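PDB 3L4L: odorant binding protein (AGAP010409-PA) from Anopheles gambiae, which probably binds small odorants in a pocket among its helices, here occupied by benzaldehyde. Local coordinates for residues 9-14 with 43-48; 50-55 with 98-103; 86-91 with 103-108. All coordinates share one frame; numbering follows the deposited sequence. Where two conformers were deposited one is given.

In the fold
From the N terminus, helix 5-14 is tied by interaction 1 to helix 36-48 through a disulfide between 9-14 and 43-48, with 28 residues, among them helix 21-28, between the segments. Interaction 2 opens just past helix 36-48 and joins strand 52-53 and its turn to helix 96-105 across 42 residues. Interaction 3 begins inside this span, at the loop after helix 75-86, and ends beyond it at 103-108, so interactions 2 and 3 cross and share Ala103. Helix 36-48, residues 51-52 and helix 96-105 each contribute to the benzaldehyde site, which all three interactions touch; a salt bridge from Arg43 to Asp54 joins interactions 1 and 2.

Interaction 1: 9-14 with 43-48; sequences ESCSNA and RCIGLE. With HBX (benzaldehyde), chain B.
Around the Cys11-Cys44 pair, helix segments 9-14 and 43-48 pass each other with axes 9.4 Å apart and N-to-C directions 130° from parallel. The cystine is one of three disulfides in this mainly helical PBP/GOBP-family protein and fastens helix 5-14 to helix 36-48. Its sulfurs, Cys11 SG and Cys44 SG, are bonded at 2.0 Å with a chi3 of -82°. The two halves are built differently: SG of Cys44 extends anti to its own backbone nitrogen (chi1 -179°), while SG of Cys11 lies beside its nitrogen, and the bridge spans the gap between the helices. Apolar atoms gather round it. The end of Ile45 reaches the first half-cystine, its CD1 3.7 Å from Cys11 CB, and the same side chain also packs on Val7 and Ile8 one turn earlier. Ala14 offers its methyl to the other sulfur, with CB 4.1 Å from Cys44 SG. The backbone of Arg43 and Gly46 borders the ligand, Arg43 CA lying 3.4 Å from benzaldehyde O1'. Where the contact meets its exposed margin, the bent chain of Glu48 lays its methylene alongside the disulfide, CG 3.8 Å from Cys11 SG.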
loop_
_atom_site.group_PDB
_atom_site.type_symbol
_atom_site.label_atom_id
_atom_site.label_comp_id
_atom_site.label_asym_id
_atom_site.label_seq_id
_atom_site.Cartn_x
_atom_site.Cartn_y
_atom_site.Cartn_z
ATOM N N GLU A 9 12.451 3.915 7.513
ATOM C CA GLU A 9 13.608 3.351 8.191
ATOM C C GLU A 9 13.225 2.116 9.001
ATOM O O GLU A 9 13.906 1.084 8.957
ATOM C CB GLU A 9 14.271 4.407 9.076
ATOM C CG GLU A 9 14.763 5.618 8.289
ATOM C CD GLU A 9 15.699 5.233 7.160
ATOM O OE1 GLU A 9 15.416 5.593 5.996
ATOM O OE2 GLU A 9 16.711 4.557 7.433
ATOM N N SER A 10 12.123 2.206 9.738
ATOM C CA SER A 10 11.720 1.089 10.583
ATOM C C SER A 10 11.327 -0.122 9.751
ATOM O O SER A 10 11.682 -1.255 10.078
ATOM C CB SER A 10 10.595 1.508 11.527
ATOM O OG SER A 10 11.104 2.434 12.470
ATOM N N CYS A 11 10.603 0.116 8.665
ATOM C CA CYS A 11 10.181 -0.987 7.823
ATOM C C CYS A 11 11.375 -1.627 7.103
ATOM O O CYS A 11 11.381 -2.833 6.859
ATOM C CB CYS A 11 9.076 -0.552 6.854
ATOM S SG CYS A 11 7.428 -0.512 7.644
ATOM N N SER A 12 12.399 -0.836 6.800
ATOM C CA SER A 12 13.606 -1.399 6.187
ATOM C C SER A 12 14.316 -2.333 7.165
ATOM O O SER A 12 14.994 -3.281 6.763
ATOM C CB SER A 12 14.561 -0.303 5.711
ATOM O OG SER A 12 15.280 0.245 6.803
ATOM N N ASN A 13 14.149 -2.074 8.457
ATOM C CA ASN A 13 14.748 -2.931 9.475
ATOM C C ASN A 13 13.857 -4.119 9.801
ATOM O O ASN A 13 14.341 -5.208 10.102
ATOM C CB ASN A 13 15.082 -2.127 10.737
ATOM C CG ASN A 13 16.389 -1.358 10.609
ATOM O OD1 ASN A 13 17.377 -1.882 10.091
ATOM N ND2 ASN A 13 16.398 -0.114 11.076
ATOM N N ALA A 14 12.548 -3.907 9.721
ATOM C CA ALA A 14 11.589 -4.945 10.068
ATOM C C ALA A 14 11.551 -6.042 9.011
ATOM O O ALA A 14 11.242 -7.191 9.315
ATOM C CB ALA A 14 10.197 -4.335 10.248
ATOM N N ARG A 43 3.950 -4.021 2.388
ATOM C CA ARG A 43 3.054 -4.464 3.458
ATOM C C ARG A 43 3.359 -3.764 4.783
ATOM O O ARG A 43 2.456 -3.289 5.473
ATOM C CB ARG A 43 3.163 -5.974 3.654
ATOM C CG ARG A 43 2.418 -6.472 4.874
ATOM C CD ARG A 43 2.406 -7.983 4.955
ATOM N NE ARG A 43 1.756 -8.428 6.184
ATOM C CZ ARG A 43 2.393 -8.654 7.329
ATOM N NH1 ARG A 43 3.711 -8.500 7.403
ATOM N NH2 ARG A 43 1.717 -9.047 8.396
ATOM N N CYS A 44 4.635 -3.715 5.144
ATOM C CA CYS A 44 5.047 -3.085 6.396
ATOM C C CYS A 44 4.615 -1.620 6.466
ATOM O O CYS A 44 4.111 -1.174 7.494
ATOM C CB CYS A 44 6.559 -3.204 6.597
ATOM S SG CYS A 44 7.157 -2.460 8.144
ATOM N N ILE A 45 4.814 -0.877 5.380
ATOM C CA ILE A 45 4.434 0.540 5.341
ATOM C C ILE A 45 2.918 0.691 5.434
ATOM O O ILE A 45 2.414 1.590 6.103
ATOM C CB ILE A 45 4.878 1.224 4.026
ATOM C CG1 ILE A 45 6.401 1.176 3.845
ATOM C CG2 ILE A 45 4.364 2.664 3.977
ATOM C CD1 ILE A 45 7.178 1.955 4.871
ATOM N N GLY A 46 2.192 -0.177 4.736
ATOM C CA GLY A 46 0.741 -0.150 4.781
ATOM C C GLY A 46 0.212 -0.395 6.187
ATOM O O GLY A 46 -0.693 0.284 6.650
ATOM N N LEU A 47 0.788 -1.374 6.867
ATOM C CA LEU A 47 0.381 -1.694 8.229
ATOM C C LEU A 47 0.714 -0.563 9.192
ATOM O O LEU A 47 -0.112 -0.198 10.029
ATOM C CB LEU A 47 1.038 -2.997 8.703
ATOM C CG LEU A 47 0.652 -4.288 7.980
ATOM C CD1 LEU A 47 1.366 -5.473 8.609
ATOM C CD2 LEU A 47 -0.859 -4.510 7.988
ATOM N N GLU A 48 1.915 -0.001 9.066
ATOM C CA GLU A 48 2.380 1.024 10.008
ATOM C C GLU A 48 1.589 2.313 9.866
ATOM O O GLU A 48 1.274 2.968 10.858
ATOM C CB GLU A 48 3.872 1.317 9.825
ATOM C CG GLU A 48 4.797 0.204 10.281
ATOM C CD GLU A 48 4.904 0.097 11.804
ATOM O OE1 GLU A 48 4.375 0.972 12.525
ATOM O OE2 GLU A 48 5.530 -0.873 12.275
HETATM C "C1'" HBX B . -0.295 -2.617 1.176
HETATM O "O1'" HBX B . 0.533 -2.659 2.074
HETATM C C1 HBX B . -0.880 -1.308 0.830
HETATM C C2 HBX B . -2.091 -1.234 0.145
HETATM C C3 HBX B . -2.627 0.013 -0.154
HETATM C C4 HBX B . -1.956 1.163 0.232
HETATM C C5 HBX B . -0.749 1.088 0.917
HETATM C C6 HBX B . -0.209 -0.153 1.216
#

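Interaction 2: 50-55 with 98-103; sequences NLYDDK and ERAYSA. With HBX (benzaldehyde), chain B.
Tyr52 packs on helix 96-105 beside bound benzaldehyde, and its ring forms part of the wall of the ligand pocket in this helical odorant-binding-protein fold. It belongs to the short strand 52-53, which follows the Schellman motif that ends helix 36-48 at Asn50. With CG anti to the backbone nitrogen (chi1 176°), the side chain extends straight to the helix and reaches three of its residues. Ala100 meets the ring obliquely, its CB 3.5 Å from Tyr52 CE2, and Ala103 approaches the other flank in the same oblique manner, with CB 3.8 Å from CE1 of Tyr52. These two methyls lie one helical turn apart and are small enough for the ring to settle close to the helix backbone. Over one face of the ring comes the aldehyde carbon of the ligand, C1', 3.4 Å above the plane and offset toward the rim. On the helix side, the carbonyl oxygen of Ala100 is 3.3 Å from the same C1' of benzaldehyde.

At the far end of the ring, Arg99 crosses Tyr52 at about a right angle, and its aliphatic part passes the phenol, CG 3.5 Å from Tyr52 OH. Its chain bends at chi3 (-57°), turning the guanidinium toward the turn after the strand, where Asp53 OD2 accepts from Lys55 N in an Asx turn. The carboxylate of Asp54 is engaged by Arg43 in a salt bridge, while NH2 of Arg99 hydrogen-bonds to Ile93 O. A second backbone carbonyl takes NH1 of Arg99, which donates to Asp54 O at 3.0 Å in a bent bond, the acceptor lying near the guanidinium plane but the nitrogen 37° out of the carbonyl plane.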
loop_
_atom_site.group_PDB
_atom_site.type_symbol
_atom_site.label_atom_id
_atom_site.label_comp_id
_atom_site.label_asym_id
_atom_site.label_seq_id
_atom_site.Cartn_x
_atom_site.Cartn_y
_atom_site.Cartn_z
ATOM N N ASN A 50 -1.392 2.435 8.784
ATOM C CA ASN A 50 -2.806 2.114 8.923
ATOM C C ASN A 50 -3.543 2.297 7.612
ATOM O O ASN A 50 -4.726 2.638 7.611
ATOM C CB ASN A 50 -3.466 3.005 9.974
ATOM C CG ASN A 50 -2.865 2.827 11.344
ATOM O OD1 ASN A 50 -2.875 1.729 11.899
ATOM N ND2 ASN A 50 -2.344 3.911 11.905
ATOM N N LEU A 51 -2.843 2.076 6.499
ATOM C CA LEU A 51 -3.448 2.199 5.173
ATOM C C LEU A 51 -3.970 0.860 4.689
ATOM O O LEU A 51 -4.758 0.791 3.741
ATOM C CB LEU A 51 -2.419 2.690 4.159
ATOM C CG LEU A 51 -1.821 4.062 4.441
ATOM C CD1 LEU A 51 -0.704 4.358 3.440
ATOM C CD2 LEU A 51 -2.916 5.102 4.369
ATOM N N TYR A 52 -3.511 -0.203 5.338
ATOM C CA TYR A 52 -3.746 -1.562 4.865
ATOM C C TYR A 52 -3.802 -2.507 6.049
ATOM O O TYR A 52 -3.201 -2.242 7.091
ATOM C CB TYR A 52 -2.620 -2.004 3.917
ATOM C CG TYR A 52 -2.756 -3.440 3.462
ATOM C CD1 TYR A 52 -3.643 -3.789 2.442
ATOM C CD2 TYR A 52 -2.025 -4.456 4.077
ATOM C CE1 TYR A 52 -3.796 -5.110 2.045
ATOM C CE2 TYR A 52 -2.163 -5.779 3.681
ATOM C CZ TYR A 52 -3.047 -6.101 2.663
ATOM O OH TYR A 52 -3.186 -7.416 2.281
ATOM N N ASP A 53 -4.500 -3.623 5.867
ATOM C CA ASP A 53 -4.621 -4.642 6.896
ATOM C C ASP A 53 -4.723 -6.004 6.209
ATOM O O ASP A 53 -5.388 -6.110 5.190
ATOM C CB ASP A 53 -5.868 -4.361 7.738
ATOM C CG ASP A 53 -6.010 -5.317 8.891
ATOM O OD1 ASP A 53 -5.545 -4.958 9.991
ATOM O OD2 ASP A 53 -6.558 -6.428 8.691
ATOM N N ASP A 54 -4.043 -7.027 6.732
ATOM C CA ASP A 54 -4.033 -8.356 6.098
ATOM C C ASP A 54 -5.439 -8.929 5.968
ATOM O O ASP A 54 -5.747 -9.636 5.012
ATOM C CB ASP A 54 -3.185 -9.365 6.888
ATOM C CG ASP A 54 -1.729 -8.972 6.985
ATOM O OD1 ASP A 54 -1.154 -8.525 5.969
ATOM O OD2 ASP A 54 -1.156 -9.125 8.088
ATOM N N LYS A 55 -6.279 -8.645 6.954
ATOM C CA LYS A 55 -7.620 -9.201 6.979
ATOM C C LYS A 55 -8.638 -8.261 6.347
ATOM O O LYS A 55 -9.477 -8.691 5.568
ATOM C CB LYS A 55 -8.037 -9.549 8.411
ATOM C CG LYS A 55 -9.463 -10.063 8.513
ATOM C CD LYS A 55 -9.768 -10.616 9.887
ATOM C CE LYS A 55 -11.224 -11.032 9.986
ATOM N NZ LYS A 55 -11.550 -11.594 11.323
ATOM N N GLU A 98 2.791 -10.668 -0.687
ATOM C CA GLU A 98 2.300 -10.645 -2.055
ATOM C C GLU A 98 0.873 -10.089 -2.101
ATOM O O GLU A 98 0.522 -9.323 -3.001
ATOM C CB GLU A 98 2.364 -12.050 -2.677
ATOM C CG GLU A 98 2.062 -12.070 -4.169
ATOM C CD GLU A 98 1.927 -13.480 -4.712
ATOM O OE1 GLU A 98 1.294 -13.644 -5.774
ATOM O OE2 GLU A 98 2.440 -14.422 -4.067
ATOM N N ARG A 99 0.060 -10.463 -1.115
ATOM C CA ARG A 99 -1.312 -9.973 -1.035
ATOM C C ARG A 99 -1.322 -8.460 -0.868
ATOM O O ARG A 99 -2.073 -7.759 -1.546
ATOM C CB ARG A 99 -2.065 -10.631 0.124
ATOM C CG ARG A 99 -3.541 -10.252 0.209
ATOM C CD ARG A 99 -4.184 -10.728 1.522
ATOM N NE ARG A 99 -4.042 -12.170 1.681
ATOM C CZ ARG A 99 -4.283 -12.824 2.813
ATOM N NH1 ARG A 99 -4.672 -12.163 3.888
ATOM N NH2 ARG A 99 -4.127 -14.141 2.871
ATOM N N ALA A 100 -0.481 -7.959 0.036
ATOM C CA ALA A 100 -0.426 -6.526 0.303
ATOM C C ALA A 100 0.051 -5.778 -0.934
ATOM O O ALA A 100 -0.505 -4.748 -1.307
ATOM C CB ALA A 100 0.482 -6.233 1.494
ATOM N N TYR A 101 1.086 -6.303 -1.580
ATOM C CA TYR A 101 1.619 -5.655 -2.774
ATOM C C TYR A 101 0.595 -5.640 -3.909
ATOM O O TYR A 101 0.444 -4.646 -4.623
ATOM C CB TYR A 101 2.896 -6.360 -3.217
ATOM C CG TYR A 101 3.615 -5.690 -4.352
ATOM C CD1 TYR A 101 3.455 -6.139 -5.659
ATOM C CD2 TYR A 101 4.474 -4.620 -4.122
ATOM C CE1 TYR A 101 4.127 -5.543 -6.700
ATOM C CE2 TYR A 101 5.151 -4.016 -5.158
ATOM C CZ TYR A 101 4.970 -4.484 -6.449
ATOM O OH TYR A 101 5.637 -3.888 -7.496
ATOM N N SER A 102 -0.128 -6.741 -4.063
ATOM C CA SER A 102 -1.173 -6.807 -5.068
ATOM C C SER A 102 -2.259 -5.757 -4.809
ATOM O O SER A 102 -2.722 -5.093 -5.739
ATOM C CB SER A 102 -1.763 -8.218 -5.145
ATOM O OG SER A 102 -2.825 -8.263 -6.081
ATOM N N ALA A 103 -2.639 -5.582 -3.547
ATOM C CA ALA A 103 -3.656 -4.591 -3.189
ATOM C C ALA A 103 -3.133 -3.185 -3.466
ATOM O O ALA A 103 -3.859 -2.322 -3.960
ATOM C CB ALA A 103 -4.045 -4.729 -1.721
HETATM C "C1'" HBX B . -0.295 -2.617 1.176
HETATM O "O1'" HBX B . 0.533 -2.659 2.074
HETATM C C1 HBX B . -0.880 -1.308 0.830
HETATM C C2 HBX B . -2.091 -1.234 0.145
HETATM C C3 HBX B . -2.627 0.013 -0.154
HETATM C C4 HBX B . -1.956 1.163 0.232
HETATM C C5 HBX B . -0.749 1.088 0.917
HETATM C C6 HBX B . -0.209 -0.153 1.216
#

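Interaction 3: 86-91 with 103-108. With HBX (benzaldehyde), chain B.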
loop_
_atom_site.group_PDB
_atom_site.type_symbol
_atom_site.label_atom_id
_atom_site.label_comp_id
_atom_site.label_asym_id
_atom_site.label_seq_id
_atom_site.Cartn_x
_atom_site.Cartn_y
_atom_site.Cartn_z
ATOM N N GLU A 86 -11.443 -6.072 -5.371
ATOM C CA GLU A 86 -12.206 -7.307 -5.447
ATOM C C GLU A 86 -11.678 -8.165 -6.582
ATOM O O GLU A 86 -11.615 -9.383 -6.458
ATOM C CB GLU A 86 -13.705 -7.029 -5.613
ATOM C CG GLU A 86 -14.359 -6.487 -4.347
ATOM C CD GLU A 86 -15.769 -5.961 -4.571
ATOM O OE1 GLU A 86 -16.422 -6.391 -5.547
ATOM O OE2 GLU A 86 -16.221 -5.118 -3.761
ATOM N N ALA A 87 -11.257 -7.515 -7.665
ATOM C CA ALA A 87 -10.741 -8.206 -8.850
ATOM C C ALA A 87 -9.377 -8.867 -8.612
ATOM O O ALA A 87 -8.932 -9.683 -9.416
ATOM C CB ALA A 87 -10.647 -7.248 -10.021
ATOM N N LYS A 88 -8.709 -8.507 -7.519
ATOM C CA LYS A 88 -7.414 -9.111 -7.199
ATOM C C LYS A 88 -7.545 -10.385 -6.373
ATOM O O LYS A 88 -6.556 -11.080 -6.148
ATOM C CB LYS A 88 -6.526 -8.123 -6.456
ATOM C CG LYS A 88 -6.516 -6.767 -7.081
ATOM C CD LYS A 88 -5.145 -6.195 -7.097
ATOM C CE LYS A 88 -4.478 -6.457 -8.418
ATOM N NZ LYS A 88 -3.547 -5.340 -8.661
ATOM N N ASN A 89 -8.753 -10.676 -5.906
ATOM C CA ASN A 89 -9.005 -11.926 -5.200
ATOM C C ASN A 89 -7.990 -12.118 -4.069
ATOM O O ASN A 89 -7.386 -13.183 -3.915
ATOM C CB ASN A 89 -8.937 -13.084 -6.192
ATOM C CG ASN A 89 -9.784 -12.835 -7.432
ATOM O OD1 ASN A 89 -10.999 -12.664 -7.341
ATOM N ND2 ASN A 89 -9.141 -12.816 -8.600
ATOM N N LEU A 90 -7.808 -11.062 -3.288
ATOM C CA LEU A 90 -6.764 -11.005 -2.274
ATOM C C LEU A 90 -6.838 -12.147 -1.271
ATOM O O LEU A 90 -5.813 -12.626 -0.796
ATOM C CB LEU A 90 -6.833 -9.674 -1.519
ATOM C CG LEU A 90 -6.702 -8.409 -2.368
ATOM C CD1 LEU A 90 -6.969 -7.187 -1.506
ATOM C CD2 LEU A 90 -5.327 -8.341 -3.027
ATOM N N GLU A 91 -8.051 -12.565 -0.938
ATOM C CA GLU A 91 -8.278 -13.620 0.042
ATOM C C GLU A 91 -7.742 -14.965 -0.438
ATOM O O GLU A 91 -7.677 -15.922 0.326
ATOM C CB GLU A 91 -9.774 -13.738 0.359
ATOM C CG GLU A 91 -10.594 -14.456 -0.711
ATOM C CD GLU A 91 -11.005 -13.561 -1.878
ATOM O OE1 GLU A 91 -11.671 -14.072 -2.804
ATOM O OE2 GLU A 91 -10.672 -12.355 -1.873
ATOM N N ALA A 103 -2.639 -5.582 -3.547
ATOM C CA ALA A 103 -3.656 -4.591 -3.189
ATOM C C ALA A 103 -3.133 -3.185 -3.466
ATOM O O ALA A 103 -3.859 -2.322 -3.960
ATOM C CB ALA A 103 -4.045 -4.729 -1.721
ATOM N N PHE A 104 -1.865 -2.968 -3.137
ATOM C CA PHE A 104 -1.214 -1.691 -3.376
ATOM C C PHE A 104 -1.234 -1.320 -4.856
ATOM O O PHE A 104 -1.302 -0.146 -5.205
ATOM C CB PHE A 104 0.233 -1.720 -2.880
ATOM C CG PHE A 104 1.016 -0.489 -3.254
ATOM C CD1 PHE A 104 1.984 -0.540 -4.245
ATOM C CD2 PHE A 104 0.762 0.725 -2.630
ATOM C CE1 PHE A 104 2.695 0.599 -4.608
ATOM C CE2 PHE A 104 1.469 1.871 -2.984
ATOM C CZ PHE A 104 2.436 1.808 -3.976
ATOM N N GLN A 105 -1.164 -2.320 -5.726
ATOM C CA GLN A 105 -1.133 -2.045 -7.161
ATOM C C GLN A 105 -2.391 -1.303 -7.620
ATOM O O GLN A 105 -2.367 -0.577 -8.614
ATOM C CB GLN A 105 -0.865 -3.321 -7.966
ATOM C CG GLN A 105 0.531 -3.903 -7.698
ATOM C CD GLN A 105 1.649 -2.921 -8.015
ATOM O OE1 GLN A 105 2.657 -2.852 -7.306
ATOM N NE2 GLN A 105 1.472 -2.149 -9.078
ATOM N N CYS A 106 -3.489 -1.483 -6.892
ATOM C CA CYS A 106 -4.732 -0.778 -7.217
ATOM C C CYS A 106 -4.623 0.729 -6.963
ATOM O O CYS A 106 -5.321 1.515 -7.598
ATOM C CB CYS A 106 -5.920 -1.347 -6.423
ATOM S SG CYS A 106 -6.595 -2.925 -7.044
ATOM N N LEU A 107 -3.754 1.120 -6.030
ATOM C CA LEU A 107 -3.604 2.523 -5.640
ATOM C C LEU A 107 -2.368 3.174 -6.254
ATOM O O LEU A 107 -2.223 4.397 -6.230
ATOM C CB LEU A 107 -3.523 2.646 -4.114
ATOM C CG LEU A 107 -4.805 2.569 -3.279
ATOM C CD1 LEU A 107 -5.613 3.846 -3.431
ATOM C CD2 LEU A 107 -5.637 1.360 -3.647
ATOM N N ARG A 108 -1.472 2.362 -6.801
ATOM C CA ARG A 108 -0.202 2.889 -7.298
ATOM C C ARG A 108 -0.370 4.123 -8.198
ATOM O O ARG A 108 0.353 5.104 -8.032
ATOM C CB ARG A 108 0.629 1.799 -7.991
ATOM C CG ARG A 108 2.095 2.190 -8.195
ATOM C CD ARG A 108 2.890 1.086 -8.875
ATOM N NE ARG A 108 2.216 0.603 -10.078
ATOM C CZ ARG A 108 2.285 1.196 -11.266
ATOM N NH1 ARG A 108 1.628 0.684 -12.301
ATOM N NH2 ARG A 108 3.008 2.299 -11.421
HETATM C "C1'" HBX B . -0.295 -2.617 1.176
HETATM O "O1'" HBX B . 0.533 -2.659 2.074
HETATM C C1 HBX B . -0.880 -1.308 0.830
HETATM C C2 HBX B . -2.091 -1.234 0.145
HETATM C C3 HBX B . -2.627 0.013 -0.154
HETATM C C4 HBX B . -1.956 1.163 0.232
HETATM C C5 HBX B . -0.749 1.088 0.917
HETATM C C6 HBX B . -0.209 -0.153 1.216
#
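Bends at chi2 (-138°) and chi3 (96°), both away from staggered values, fold the Lys88 side chain against residues 103-108, after CG has left anti to the carbonyl carbon. The folded part of the chain runs beside the sulfur of Cys106, whose SG is 3.6 Å from Lys88 CD and 3.8 Å from Lys88 CG. Beyond it the ammonium group passes close to the start of the Gln105 side chain, Lys88 NZ 3.4 Å from Gln105 CB, and finds its polar partner in the carbonyl oxygen of Ser102, to which it hydrogen-bonds near the end of helix 96-105. The lysine thus packs its methylenes on the Cys106 sulfur and gives its NZ to the helix backbone.

Past Asn89, where the chain leaves helical geometry with positive phi, Leu90 turns inward and sets CD1 3.8 Å from Ala103 CB, while CD2 lies 3.9 Å from the nitrogen of Ala103. On the ligand side of the helix, Phe104 presents the edge of its ring to benzaldehyde, CD2 of Phe104 being 3.9 Å from the ligand's C5. Cys106 is joined to Cys84, so helix 75-86 and the region at the end of helix 96-105 are linked by a cystine, beside which the loop packs through Lys88 and Leu90, an arrangement consistent with the disulfide-braced helical fold of the PBP/GOBP family around its ligand pocket.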